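Endo-1,4-beta-xylanase (Uncultured bacterium, PDB 7AX7) removes acetyl groups from acetylated xylan through its cobalt-dependent CE4 esterase domain, one part of a multidomain xylanase. Local coordinates at residues A[10-15]-A[151-156]; A[56-61]-A[96-101]; A[132-137]-A[165-170]; A[20-25]-A[50-55]. All blocks are in the same frame, centred on the assembly; numbering follows the deposited sequence.

The four contacts lie in one NodB-type deacetylase domain, around its parallel sheet. Contact 1 joins strands 4-11 and 148-153 and carries the metal ligand Asp12. Contact 2, centred about 12 Å from it, ties strand 58-61 to the loop 96-101; Arg100 of that loop forms a salt bridge to Asp11, which probably steadies the strand end beside the metal site. Contacts 3 and 4, centred about 18 Å apart, pair helices packed beside the sheet: 133-143 with 159-174, and 16-28 with 46-54. Leu165 and Ile169 touch Val21, Ile24 and Leu25, joining the four helices into one layer. Along the chain, contacts 4 and 2 follow in series within the loop closed by contact 1, which contact 3 crosses.

Contact 1 (A[10-15]-A[151-156]); sequences FDDGPS and LLHDFQ. With CO (cobalt (II) ion), chain B.
Phe10 and Leu152 lie side by side where strands 4-11 and 148-153 run parallel, CD1 of Phe10 reaching CB of Leu152 at 3.7 Å. This is the tight part. Asp11 N donates to Leu152 O at 2.9 Å, and Asp11 O accepts from Asp154 N. Phe34 meets the Phe10 ring nearly parallel, and Leu165 of helix 159-174 touches it as well. On the face that carries Asp11 and His153, Asp11 OD2 rests against Leu151 CD1, while OD1 is held in a salt bridge by Arg100.

Past the strands the regular pairing stops, though the segments stay close, and water and side-chain oxygens do more of the joining. A water accepts from Gly13 N at 2.9 Å and lies 2.6 Å from Asp154 OD1; Asp154 OD2 bonds to Thr18. Ser15 OG, set between its own backbone N and carbonyl carbon (chi1 71°), donates to Asp154 O at 2.7 Å at the N-cap of helix 16-28. An alanine here lacks the hydroxyl, which would probably free the loop at Asp154 from the helix start and weaken the N-cap. Farther out, the exposed Gln156 packs its backbone N, CB and OE1 against Ser15 CB, while OE1 bonds to Ser16 OG.

Asp12 OD2 comes in plane to the edge of the His153 ring, 3.4 Å from CD2, the carboxylate and ring planes 67° apart; His153 ND1 bonds to Asp126. Asp12 OD1 binds cobalt at 2.1 Å, and His62 and His66 complete the Asp-His-His metal triad characteristic of CE4 deacetylases.

Contact 2 (A[56-61]-A[96-101]); sequences GCELAS and VKFFRP
Glu58 OE2 is gripped from two sources: a water donates to it at 2.9 Å, and Ser183 of helix 182-189 is hydrogen-bonded to it. The same water donates to Leu59 O and accepts from Lys97 N at 2.6 Å, so it links the strand backbone and the acid to the start of the loop 96-101. OE2 also lies in plane at the edge of the Phe98 ring, 3.6 Å from CD2. There the two side chains cross at about a right angle, with carboxylate and ring planes 78° apart. Glu58 reaches this edge on an extended chain, its CG anti to the backbone N (chi1 178°).

Farther along, the backbones take over. Ser61 N donates to Phe98 O at 2.9 Å in an almost straight bond, and Arg100 N returns one to Ser61 O, coming in nearly along the C=O axis. Ala60 CB sits 3.4 Å from Phe98 O, and Val96 CG1 packs on Ser61 CB at 3.8 Å. The CB of Phe99 points away from the strand, yet Phe99 CD1 lies 3.6 Å from Ser61 O; its ring meets Phe118 edge-to-face.

The pair of backbone bonds around Ser61 fixes the course of the loop through Arg100, whose guanidinium is held by Thr9, Gln120 and Asp11 and whose O accepts from His62. A single beta bridge thus docks the arginine-bearing loop on strand 58-61, beside the metal site of the NodB deacetylase fold.

Contact 3 (A[132-137]-A[165-170]); sequences SVQQRV and LPQIIE
Two neighbouring helices of the layer beside the parallel sheet, 133-143 and 159-174, meet here, and at the contact Gln167 and Val137 carry most of the packing. The short segments run nearly parallel, their axes 9.2 Å apart at a crossing angle of -23°. Gln167 reaches over from the second helix on an extended chain and crosses Val137 at about a right angle. Its CB lies 3.8 Å from Val137 CG2.

At its far end Gln167 NE2 donates to Gln134 OE1 at 3.1 Å. The donor lies in the carbonyl plane of Gln134, on a lone pair, and the acceptor is close to the amide plane of Gln167, although the two amides are turned 37° from each other. Gln134 bends at chi2 (63°) to bring its amide round, since its CB points away from the other helix.

Deeper in, Ile168 CG1 presses on Val137 CA at 3.8 Å, and its CD1 lies 4.0 Å from Arg136 O. The Arg136 side chain leads off to Thr161 and Asn158, a further tie to the helix 159-174 and the loop before it. Helix 133-143 itself starts with a capping box: Gln135 N donates to Ser132 OG at 2.8 Å, and Ser132 N to Gln135 OE1. Strands 118-123 and 148-153, parallel neighbours in the sheet, are joined through helix 133-143, and helix 159-174, which follows the second strand, packs beside this beta-alpha-beta crossover.

Contact 4 (A[20-25]-A[50-55]); sequences DVLDIL and QRQVRM
Leu22 reaches from helix 16-28 to three residues of the neighbouring helix 46-54 and its end: Arg51, Gln52 and Met55. This is nearly parallel helix packing beside the sheet of the NodB deacetylase fold, the short axes 11.1 Å apart with an 18° crossing angle. Leu22 CB sits over the centre of one face of the Arg51 guanidinium, 3.6 Å from CZ, as the two side chains slide past each other in opposite directions. Leu22 CD2 lies 3.9 Å from Gln52 CG and touches Met55 CE, the methyl that also reaches Leu25 CB.

Over this apolar patch runs the salt bridge. Arg51, extended from CG to NE with CG anti to the backbone N (chi1 -177°), grips one oxygen, Asp23 OD1, end-on with NH1 and NH2. Arg51 NH2 meets the anti lone pair of Asp23 OD1 at 2.7 Å. Arg51 NH1 approaches Asp23 OD1 from above the carboxylate plane, at 2.8 Å. An alanine in its place would probably leave Asp23 without its charged mate and the outer side of Leu22 less covered. In the next shell, Phe34 of strand 33-36 backs Leu22, Leu25 and Gln52, while Glu26 OE1 forms a second salt bridge to Arg51 NH2.

Contact 1 (A[10-15]-A[151-156])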
loop_
_atom_site.group_PDB
_atom_site.type_symbol
_atom_site.label_atom_id
_atom_site.label_comp_id
_atom_site.label_asym_id
_atom_site.label_seq_id
_atom_site.Cartn_x
_atom_site.Cartn_y
_atom_site.Cartn_z
ATOM N N PHE A 10 0.418 0.872 2.846
ATOM C CA PHE A 10 1.232 2.052 3.106
ATOM C C PHE A 10 1.823 2.574 1.804
ATOM O O PHE A 10 2.454 1.814 1.057
ATOM C CB PHE A 10 2.349 1.726 4.108
ATOM C CG PHE A 10 1.853 1.373 5.483
ATOM C CD1 PHE A 10 1.657 2.364 6.441
ATOM C CD2 PHE A 10 1.589 0.051 5.824
ATOM C CE1 PHE A 10 1.210 2.051 7.713
ATOM C CE2 PHE A 10 1.136 -0.277 7.105
ATOM C CZ PHE A 10 0.946 0.725 8.049
ATOM N N ASP A 11 1.635 3.870 1.552
ATOM C CA ASP A 11 2.145 4.575 0.379
ATOM C C ASP A 11 3.366 5.430 0.712
ATOM O O ASP A 11 3.455 6.016 1.798
ATOM C CB ASP A 11 1.081 5.512 -0.207
ATOM C CG ASP A 11 0.083 4.809 -1.092
ATOM O OD1 ASP A 11 0.203 3.576 -1.291
ATOM O OD2 ASP A 11 -0.823 5.515 -1.600
ATOM N N ASP A 12 4.296 5.509 -0.255
ATOM C CA ASP A 12 5.298 6.567 -0.393
ATOM C C ASP A 12 6.682 6.198 0.148
ATOM O O ASP A 12 7.612 7.008 0.056
ATOM C CB ASP A 12 4.822 7.862 0.277
ATOM C CG ASP A 12 3.628 8.502 -0.437
ATOM O OD1 ASP A 12 3.145 7.962 -1.459
ATOM O OD2 ASP A 12 3.162 9.556 0.032
ATOM N N GLY A 13 6.856 4.992 0.690
ATOM C CA GLY A 13 8.166 4.570 1.138
ATOM C C GLY A 13 9.004 3.930 0.039
ATOM O O GLY A 13 8.706 4.055 -1.155
ATOM N N PRO A 14 10.095 3.243 0.425
ATOM C CA PRO A 14 10.520 3.128 1.821
ATOM C C PRO A 14 11.135 4.423 2.328
ATOM O O PRO A 14 11.686 5.198 1.544
ATOM C CB PRO A 14 11.578 2.008 1.796
ATOM C CG PRO A 14 11.607 1.482 0.350
ATOM C CD PRO A 14 11.055 2.603 -0.487
ATOM N N SER A 15 11.012 4.647 3.633
ATOM C CA SER A 15 11.678 5.734 4.328
ATOM C C SER A 15 12.130 5.209 5.682
ATOM O O SER A 15 11.808 4.082 6.075
ATOM C CB SER A 15 10.758 6.947 4.506
ATOM O OG SER A 15 9.739 6.670 5.453
ATOM N N LEU A 151 -5.773 2.733 3.264
ATOM C CA LEU A 151 -4.622 3.452 2.732
ATOM C C LEU A 151 -4.027 4.339 3.819
ATOM O O LEU A 151 -4.699 5.250 4.322
ATOM C CB LEU A 151 -5.031 4.281 1.512
ATOM C CG LEU A 151 -3.933 4.948 0.676
ATOM C CD1 LEU A 151 -4.448 5.258 -0.720
ATOM C CD2 LEU A 151 -3.398 6.211 1.346
ATOM N N LEU A 152 -2.773 4.063 4.184
ATOM C CA LEU A 152 -1.965 4.886 5.079
ATOM C C LEU A 152 -0.699 5.317 4.330
ATOM O O LEU A 152 -0.468 4.900 3.195
ATOM C CB LEU A 152 -1.637 4.115 6.363
ATOM C CG LEU A 152 -2.822 3.555 7.175
ATOM C CD1 LEU A 152 -3.258 2.189 6.651
ATOM C CD2 LEU A 152 -2.478 3.446 8.646
ATOM N N HIS A 153 0.121 6.173 4.957
ATOM C CA HIS A 153 1.365 6.648 4.351
ATOM C C HIS A 153 2.551 6.400 5.270
ATOM O O HIS A 153 2.470 6.645 6.480
ATOM C CB HIS A 153 1.332 8.155 4.036
ATOM C CG HIS A 153 0.254 8.557 3.083
ATOM N ND1 HIS A 153 -1.079 8.577 3.429
ATOM C CD2 HIS A 153 0.316 8.964 1.790
ATOM C CE1 HIS A 153 -1.793 8.988 2.394
ATOM N NE2 HIS A 153 -0.971 9.225 1.387
ATOM N N ASP A 154 3.673 5.965 4.687
ATOM C CA ASP A 154 4.928 5.880 5.423
ATOM C C ASP A 154 6.024 6.688 4.732
ATOM O O ASP A 154 7.179 6.257 4.643
ATOM C CB ASP A 154 5.349 4.424 5.643
ATOM C CG ASP A 154 5.668 3.681 4.344
ATOM O OD1 ASP A 154 5.082 4.002 3.290
ATOM O OD2 ASP A 154 6.511 2.765 4.392
ATOM N N PHE A 155 5.681 7.881 4.241
ATOM C CA PHE A 155 6.725 8.809 3.825
ATOM C C PHE A 155 7.536 9.253 5.045
ATOM O O PHE A 155 7.091 9.138 6.194
ATOM C CB PHE A 155 6.133 10.020 3.089
ATOM C CG PHE A 155 5.128 10.806 3.893
ATOM C CD1 PHE A 155 5.540 11.671 4.895
ATOM C CD2 PHE A 155 3.777 10.698 3.626
ATOM C CE1 PHE A 155 4.612 12.407 5.634
ATOM C CE2 PHE A 155 2.844 11.423 4.358
ATOM C CZ PHE A 155 3.268 12.285 5.360
ATOM N N GLN A 156 8.749 9.740 4.790
ATOM C CA GLN A 156 9.630 10.147 5.876
ATOM C C GLN A 156 8.951 11.178 6.770
ATOM O O GLN A 156 8.402 12.165 6.286
ATOM C CB GLN A 156 10.939 10.724 5.322
ATOM C CG GLN A 156 11.880 11.230 6.409
ATOM C CD GLN A 156 12.214 10.149 7.437
ATOM O OE1 GLN A 156 12.353 8.979 7.090
ATOM N NE2 GLN A 156 12.326 10.537 8.707
HETATM CO CO CO B . 1.549 8.710 -2.676
HETATM O O HOH W 1 5.340 2.559 1.120
#

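Contact 2 (A[56-61]-A[96-101])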
loop_
_atom_site.group_PDB
_atom_site.type_symbol
_atom_site.label_atom_id
_atom_site.label_comp_id
_atom_site.label_asym_id
_atom_site.label_seq_id
_atom_site.Cartn_x
_atom_site.Cartn_y
_atom_site.Cartn_z
ATOM N N GLY A 56 7.376 -11.013 5.264
ATOM C CA GLY A 56 6.228 -11.361 4.452
ATOM C C GLY A 56 5.309 -10.206 4.133
ATOM O O GLY A 56 4.132 -10.430 3.834
ATOM N N CYS A 57 5.795 -8.971 4.217
ATOM C CA CYS A 57 5.015 -7.834 3.754
ATOM C C CYS A 57 5.140 -7.749 2.246
ATOM O O CYS A 57 6.210 -7.993 1.689
ATOM C CB CYS A 57 5.486 -6.531 4.401
ATOM S SG CYS A 57 5.210 -6.446 6.200
ATOM N N GLU A 58 4.036 -7.421 1.588
ATOM C CA GLU A 58 4.004 -7.380 0.134
ATOM C C GLU A 58 4.510 -6.039 -0.373
ATOM O O GLU A 58 4.165 -4.986 0.169
ATOM C CB GLU A 58 2.585 -7.615 -0.381
ATOM C CG GLU A 58 2.487 -7.527 -1.903
ATOM C CD GLU A 58 1.181 -8.079 -2.443
ATOM O OE1 GLU A 58 0.205 -8.177 -1.668
ATOM O OE2 GLU A 58 1.135 -8.425 -3.649
ATOM N N LEU A 59 5.317 -6.080 -1.428
ATOM C CA LEU A 59 5.793 -4.868 -2.079
ATOM C C LEU A 59 5.032 -4.656 -3.393
ATOM O O LEU A 59 4.899 -5.583 -4.203
ATOM C CB LEU A 59 7.304 -4.937 -2.315
ATOM C CG LEU A 59 8.195 -5.224 -1.093
ATOM C CD1 LEU A 59 9.676 -5.170 -1.469
ATOM C CD2 LEU A 59 7.906 -4.259 0.057
ATOM N N ALA A 60 4.536 -3.436 -3.596
ATOM C CA ALA A 60 3.718 -3.067 -4.749
ATOM C C ALA A 60 4.220 -1.735 -5.320
ATOM O O ALA A 60 5.122 -1.098 -4.774
ATOM C CB ALA A 60 2.228 -2.983 -4.360
ATOM N N SER A 61 3.624 -1.307 -6.424
ATOM C CA SER A 61 4.120 -0.177 -7.201
ATOM C C SER A 61 3.329 1.091 -6.891
ATOM O O SER A 61 2.093 1.074 -6.888
ATOM C CB SER A 61 4.034 -0.487 -8.694
ATOM O OG SER A 61 4.429 0.638 -9.460
ATOM N N VAL A 96 6.180 -7.273 -8.289
ATOM C CA VAL A 96 5.029 -6.400 -8.099
ATOM C C VAL A 96 3.780 -7.066 -8.666
ATOM O O VAL A 96 3.806 -7.643 -9.757
ATOM C CB VAL A 96 5.309 -5.038 -8.759
ATOM C CG1 VAL A 96 4.024 -4.253 -8.968
ATOM C CG2 VAL A 96 6.301 -4.255 -7.904
ATOM N N LYS A 97 2.684 -7.017 -7.908
ATOM C CA LYS A 97 1.395 -7.490 -8.398
ATOM C C LYS A 97 0.335 -6.404 -8.465
ATOM O O LYS A 97 -0.700 -6.617 -9.105
ATOM C CB LYS A 97 0.854 -8.630 -7.519
ATOM C CG LYS A 97 1.746 -9.850 -7.440
ATOM C CD LYS A 97 2.013 -10.420 -8.818
ATOM C CE LYS A 97 2.337 -11.916 -8.760
ATOM N NZ LYS A 97 3.538 -12.229 -7.938
ATOM N N PHE A 98 0.548 -5.264 -7.813
ATOM C CA PHE A 98 -0.470 -4.232 -7.711
ATOM C C PHE A 98 0.154 -2.860 -7.910
ATOM O O PHE A 98 1.342 -2.650 -7.649
ATOM C CB PHE A 98 -1.190 -4.324 -6.366
ATOM C CG PHE A 98 -1.968 -5.588 -6.211
ATOM C CD1 PHE A 98 -3.241 -5.703 -6.765
ATOM C CD2 PHE A 98 -1.413 -6.684 -5.557
ATOM C CE1 PHE A 98 -3.965 -6.896 -6.643
ATOM C CE2 PHE A 98 -2.123 -7.876 -5.419
ATOM C CZ PHE A 98 -3.400 -7.987 -5.964
ATOM N N PHE A 99 -0.676 -1.932 -8.383
ATOM C CA PHE A 99 -0.321 -0.539 -8.587
ATOM C C PHE A 99 -1.315 0.347 -7.851
ATOM O O PHE A 99 -2.525 0.096 -7.880
ATOM C CB PHE A 99 -0.321 -0.196 -10.090
ATOM C CG PHE A 99 -0.305 1.277 -10.390
ATOM C CD1 PHE A 99 0.832 2.037 -10.151
ATOM C CD2 PHE A 99 -1.417 1.898 -10.959
ATOM C CE1 PHE A 99 0.861 3.394 -10.461
ATOM C CE2 PHE A 99 -1.401 3.256 -11.266
ATOM C CZ PHE A 99 -0.256 4.007 -11.014
ATOM N N ARG A 100 -0.808 1.382 -7.188
ATOM C CA ARG A 100 -1.680 2.418 -6.647
ATOM C C ARG A 100 -1.291 3.764 -7.244
ATOM O O ARG A 100 -0.128 4.179 -7.121
ATOM C CB ARG A 100 -1.622 2.469 -5.124
ATOM C CG ARG A 100 -2.500 3.557 -4.532
ATOM C CD ARG A 100 -2.381 3.522 -3.015
ATOM N NE ARG A 100 -3.370 2.652 -2.407
ATOM C CZ ARG A 100 -3.177 1.967 -1.283
ATOM N NH1 ARG A 100 -2.014 2.023 -0.645
ATOM N NH2 ARG A 100 -4.148 1.214 -0.808
ATOM N N PRO A 101 -2.210 4.463 -7.901
ATOM C CA PRO A 101 -1.856 5.706 -8.599
ATOM C C PRO A 101 -1.518 6.824 -7.625
ATOM O O PRO A 101 -2.237 7.043 -6.639
ATOM C CB PRO A 101 -3.125 6.028 -9.402
ATOM C CG PRO A 101 -4.228 5.329 -8.693
ATOM C CD PRO A 101 -3.606 4.063 -8.149
HETATM O O HOH W 2 2.572 -6.559 -5.337
#

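Contact 3 (A[132-137]-A[165-170])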
loop_
_atom_site.group_PDB
_atom_site.type_symbol
_atom_site.label_atom_id
_atom_site.label_comp_id
_atom_site.label_asym_id
_atom_site.label_seq_id
_atom_site.Cartn_x
_atom_site.Cartn_y
_atom_site.Cartn_z
ATOM N N SER A 132 -4.866 14.478 13.540
ATOM C CA SER A 132 -4.231 14.037 14.769
ATOM C C SER A 132 -4.000 12.528 14.758
ATOM O O SER A 132 -4.573 11.779 13.958
ATOM C CB SER A 132 -5.102 14.394 15.971
ATOM O OG SER A 132 -6.252 13.559 15.982
ATOM N N VAL A 133 -3.159 12.079 15.692
ATOM C CA VAL A 133 -3.027 10.644 15.959
ATOM C C VAL A 133 -4.404 9.996 16.096
ATOM O O VAL A 133 -4.733 9.026 15.400
ATOM C CB VAL A 133 -2.178 10.409 17.221
ATOM C CG1 VAL A 133 -2.219 8.931 17.616
ATOM C CG2 VAL A 133 -0.755 10.889 16.996
ATOM N N GLN A 134 -5.226 10.517 17.013
ATOM C CA GLN A 134 -6.502 9.868 17.325
ATOM C C GLN A 134 -7.501 9.967 16.170
ATOM O O GLN A 134 -8.316 9.056 15.977
ATOM C CB GLN A 134 -7.103 10.473 18.594
ATOM C CG GLN A 134 -8.226 9.642 19.182
ATOM C CD GLN A 134 -7.751 8.273 19.634
ATOM O OE1 GLN A 134 -6.648 8.130 20.163
ATOM N NE2 GLN A 134 -8.569 7.258 19.401
ATOM N N GLN A 135 -7.471 11.054 15.396
ATOM C CA GLN A 135 -8.276 11.076 14.176
ATOM C C GLN A 135 -7.865 9.941 13.244
ATOM O O GLN A 135 -8.718 9.273 12.645
ATOM C CB GLN A 135 -8.145 12.422 13.460
ATOM C CG GLN A 135 -8.920 13.574 14.101
ATOM C CD GLN A 135 -8.749 14.883 13.335
ATOM O OE1 GLN A 135 -7.643 15.416 13.224
ATOM N NE2 GLN A 135 -9.848 15.400 12.796
ATOM N N ARG A 136 -6.556 9.713 13.111
ATOM C CA ARG A 136 -6.072 8.623 12.267
ATOM C C ARG A 136 -6.576 7.279 12.774
ATOM O O ARG A 136 -7.071 6.454 11.996
ATOM C CB ARG A 136 -4.540 8.658 12.202
ATOM C CG ARG A 136 -4.028 9.892 11.471
ATOM C CD ARG A 136 -2.526 10.096 11.580
ATOM N NE ARG A 136 -2.187 11.446 11.129
ATOM C CZ ARG A 136 -1.101 11.773 10.431
ATOM N NH1 ARG A 136 -0.217 10.844 10.080
ATOM N NH2 ARG A 136 -0.909 13.040 10.075
ATOM N N VAL A 137 -6.471 7.049 14.086
ATOM C CA VAL A 137 -6.992 5.825 14.687
ATOM C C VAL A 137 -8.463 5.650 14.332
ATOM O O VAL A 137 -8.877 4.607 13.814
ATOM C CB VAL A 137 -6.783 5.850 16.216
ATOM C CG1 VAL A 137 -7.575 4.734 16.893
ATOM C CG2 VAL A 137 -5.286 5.773 16.576
ATOM N N LEU A 165 -0.691 3.625 14.757
ATOM C CA LEU A 165 -0.805 2.246 14.292
ATOM C C LEU A 165 -1.077 1.224 15.405
ATOM O O LEU A 165 -1.874 0.297 15.170
ATOM C CB LEU A 165 0.459 1.884 13.501
ATOM C CG LEU A 165 0.431 0.539 12.771
ATOM C CD1 LEU A 165 -0.727 0.472 11.778
ATOM C CD2 LEU A 165 1.748 0.282 12.065
ATOM N N PRO A 166 -0.484 1.311 16.602
ATOM C CA PRO A 166 -0.792 0.276 17.605
ATOM C C PRO A 166 -2.264 0.209 17.977
ATOM O O PRO A 166 -2.811 -0.899 18.054
ATOM C CB PRO A 166 0.104 0.665 18.791
ATOM C CG PRO A 166 1.312 1.269 18.108
ATOM C CD PRO A 166 0.679 2.120 17.012
ATOM N N GLN A 167 -2.926 1.353 18.197
ATOM C CA GLN A 167 -4.361 1.332 18.485
ATOM C C GLN A 167 -5.150 0.749 17.322
ATOM O O GLN A 167 -6.154 0.057 17.527
ATOM C CB GLN A 167 -4.883 2.738 18.790
ATOM C CG GLN A 167 -4.481 3.329 20.140
ATOM C CD GLN A 167 -4.864 4.815 20.268
ATOM O OE1 GLN A 167 -4.014 5.700 20.141
ATOM N NE2 GLN A 167 -6.143 5.082 20.522
ATOM N N ILE A 168 -4.747 1.068 16.093
ATOM C CA ILE A 168 -5.465 0.563 14.927
ATOM C C ILE A 168 -5.419 -0.961 14.892
ATOM O O ILE A 168 -6.451 -1.622 14.735
ATOM C CB ILE A 168 -4.905 1.176 13.629
ATOM C CG1 ILE A 168 -5.187 2.686 13.579
ATOM C CG2 ILE A 168 -5.521 0.459 12.389
ATOM C CD1 ILE A 168 -4.427 3.429 12.464
ATOM N N ILE A 169 -4.226 -1.542 15.046
ATOM C CA ILE A 169 -4.095 -2.998 14.976
ATOM C C ILE A 169 -4.847 -3.649 16.129
ATOM O O ILE A 169 -5.668 -4.557 15.933
ATOM C CB ILE A 169 -2.612 -3.411 14.973
ATOM C CG1 ILE A 169 -1.934 -2.974 13.671
ATOM C CG2 ILE A 169 -2.462 -4.931 15.203
ATOM C CD1 ILE A 169 -0.446 -3.089 13.714
ATOM N N GLU A 170 -4.570 -3.195 17.351
ATOM C CA GLU A 170 -5.233 -3.746 18.525
ATOM C C GLU A 170 -6.745 -3.664 18.384
ATOM O O GLU A 170 -7.461 -4.605 18.755
ATOM C CB GLU A 170 -4.776 -2.997 19.776
ATOM C CG GLU A 170 -5.306 -3.574 21.078
ATOM C CD GLU A 170 -5.244 -2.579 22.214
ATOM O OE1 GLU A 170 -4.127 -2.277 22.677
ATOM O OE2 GLU A 170 -6.315 -2.088 22.629
#

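Contact 4 (A[20-25]-A[50-55])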
loop_
_atom_site.group_PDB
_atom_site.type_symbol
_atom_site.label_atom_id
_atom_site.label_comp_id
_atom_site.label_asym_id
_atom_site.label_seq_id
_atom_site.Cartn_x
_atom_site.Cartn_y
_atom_site.Cartn_z
ATOM N N ASP A 20 9.950 2.126 11.601
ATOM C CA ASP A 20 9.106 2.206 12.790
ATOM C C ASP A 20 7.770 1.514 12.557
ATOM O O ASP A 20 7.216 0.895 13.475
ATOM C CB ASP A 20 8.891 3.668 13.186
ATOM C CG ASP A 20 10.192 4.379 13.538
ATOM O OD1 ASP A 20 11.021 3.803 14.275
ATOM O OD2 ASP A 20 10.384 5.516 13.071
ATOM N N VAL A 21 7.225 1.631 11.340
ATOM C CA VAL A 21 6.013 0.895 11.013
ATOM C C VAL A 21 6.274 -0.601 11.139
ATOM O O VAL A 21 5.482 -1.339 11.744
ATOM C CB VAL A 21 5.511 1.286 9.605
ATOM C CG1 VAL A 21 4.352 0.390 9.159
ATOM C CG2 VAL A 21 5.089 2.763 9.570
ATOM N N LEU A 22 7.416 -1.061 10.614
ATOM C CA LEU A 22 7.741 -2.485 10.651
ATOM C C LEU A 22 7.891 -2.990 12.082
ATOM O O LEU A 22 7.435 -4.095 12.409
ATOM C CB LEU A 22 9.025 -2.742 9.863
ATOM C CG LEU A 22 8.959 -2.520 8.349
ATOM C CD1 LEU A 22 10.349 -2.683 7.782
ATOM C CD2 LEU A 22 7.960 -3.489 7.681
ATOM N N ASP A 23 8.570 -2.216 12.933
ATOM C CA ASP A 23 8.696 -2.591 14.338
ATOM C C ASP A 23 7.337 -2.916 14.932
ATOM O O ASP A 23 7.183 -3.909 15.649
ATOM C CB ASP A 23 9.358 -1.464 15.132
ATOM C CG ASP A 23 10.835 -1.299 14.813
ATOM O OD1 ASP A 23 11.427 -2.198 14.173
ATOM O OD2 ASP A 23 11.398 -0.256 15.205
ATOM N N ILE A 24 6.332 -2.092 14.618
ATOM C CA ILE A 24 4.996 -2.285 15.172
ATOM C C ILE A 24 4.319 -3.496 14.531
ATOM O O ILE A 24 3.727 -4.337 15.220
ATOM C CB ILE A 24 4.167 -1.001 14.990
ATOM C CG1 ILE A 24 4.726 0.119 15.878
ATOM C CG2 ILE A 24 2.680 -1.262 15.244
ATOM C CD1 ILE A 24 4.295 1.527 15.429
ATOM N N LEU A 25 4.381 -3.598 13.202
ATOM C CA LEU A 25 3.819 -4.764 12.533
ATOM C C LEU A 25 4.432 -6.050 13.071
ATOM O O LEU A 25 3.721 -7.029 13.317
ATOM C CB LEU A 25 4.023 -4.661 11.020
ATOM C CG LEU A 25 3.359 -3.486 10.281
ATOM C CD1 LEU A 25 3.718 -3.541 8.807
ATOM C CD2 LEU A 25 1.832 -3.489 10.466
ATOM N N GLN A 50 14.651 -5.354 2.378
ATOM C CA GLN A 50 14.975 -6.733 2.729
ATOM C C GLN A 50 14.160 -7.192 3.932
ATOM O O GLN A 50 13.632 -8.312 3.945
ATOM C CB GLN A 50 16.469 -6.876 3.018
ATOM C CG GLN A 50 17.386 -6.723 1.805
ATOM C CD GLN A 50 18.851 -6.814 2.197
ATOM O OE1 GLN A 50 19.308 -6.107 3.094
ATOM N NE2 GLN A 50 19.589 -7.700 1.534
ATOM N N ARG A 51 14.043 -6.334 4.950
ATOM C CA ARG A 51 13.253 -6.671 6.128
ATOM C C ARG A 51 11.766 -6.793 5.788
ATOM O O ARG A 51 11.075 -7.672 6.313
ATOM C CB ARG A 51 13.480 -5.624 7.221
ATOM C CG ARG A 51 12.761 -5.917 8.536
ATOM C CD ARG A 51 12.929 -4.789 9.560
ATOM N NE ARG A 51 12.134 -5.035 10.765
ATOM C CZ ARG A 51 11.846 -4.117 11.682
ATOM N NH1 ARG A 51 12.279 -2.867 11.544
ATOM N NH2 ARG A 51 11.102 -4.443 12.731
ATOM N N GLN A 52 11.254 -5.930 4.907
ATOM C CA GLN A 52 9.871 -6.085 4.461
ATOM C C GLN A 52 9.644 -7.479 3.882
ATOM O O GLN A 52 8.656 -8.150 4.212
ATOM C CB GLN A 52 9.515 -4.994 3.437
ATOM C CG GLN A 52 9.352 -3.594 4.040
ATOM C CD GLN A 52 9.280 -2.490 2.982
ATOM O OE1 GLN A 52 10.056 -2.476 2.029
ATOM N NE2 GLN A 52 8.347 -1.565 3.156
ATOM N N VAL A 53 10.557 -7.940 3.021
ATOM C CA VAL A 53 10.391 -9.269 2.441
ATOM C C VAL A 53 10.523 -10.350 3.519
ATOM O O VAL A 53 9.747 -11.312 3.546
ATOM C CB VAL A 53 11.381 -9.474 1.275
ATOM C CG1 VAL A 53 11.374 -10.925 0.820
ATOM C CG2 VAL A 53 11.031 -8.538 0.098
ATOM N N ARG A 54 11.481 -10.198 4.441
ATOM C CA ARG A 54 11.626 -11.194 5.507
ATOM C C ARG A 54 10.339 -11.354 6.301
ATOM O O ARG A 54 9.968 -12.471 6.674
ATOM C CB ARG A 54 12.771 -10.827 6.456
ATOM C CG ARG A 54 14.164 -11.090 5.870
ATOM C CD ARG A 54 15.237 -11.204 6.966
ATOM N NE ARG A 54 15.291 -10.057 7.880
ATOM C CZ ARG A 54 15.881 -8.896 7.608
ATOM N NH1 ARG A 54 16.461 -8.688 6.434
ATOM N NH2 ARG A 54 15.886 -7.931 8.511
ATOM N N MET A 55 9.652 -10.250 6.578
ATOM C CA MET A 55 8.422 -10.273 7.357
ATOM C C MET A 55 7.199 -10.656 6.530
ATOM O O MET A 55 6.078 -10.606 7.049
ATOM C CB MET A 55 8.194 -8.905 8.005
ATOM C CG MET A 55 9.171 -8.587 9.114
ATOM S SD MET A 55 9.095 -6.870 9.644
ATOM C CE MET A 55 7.322 -6.607 9.907
#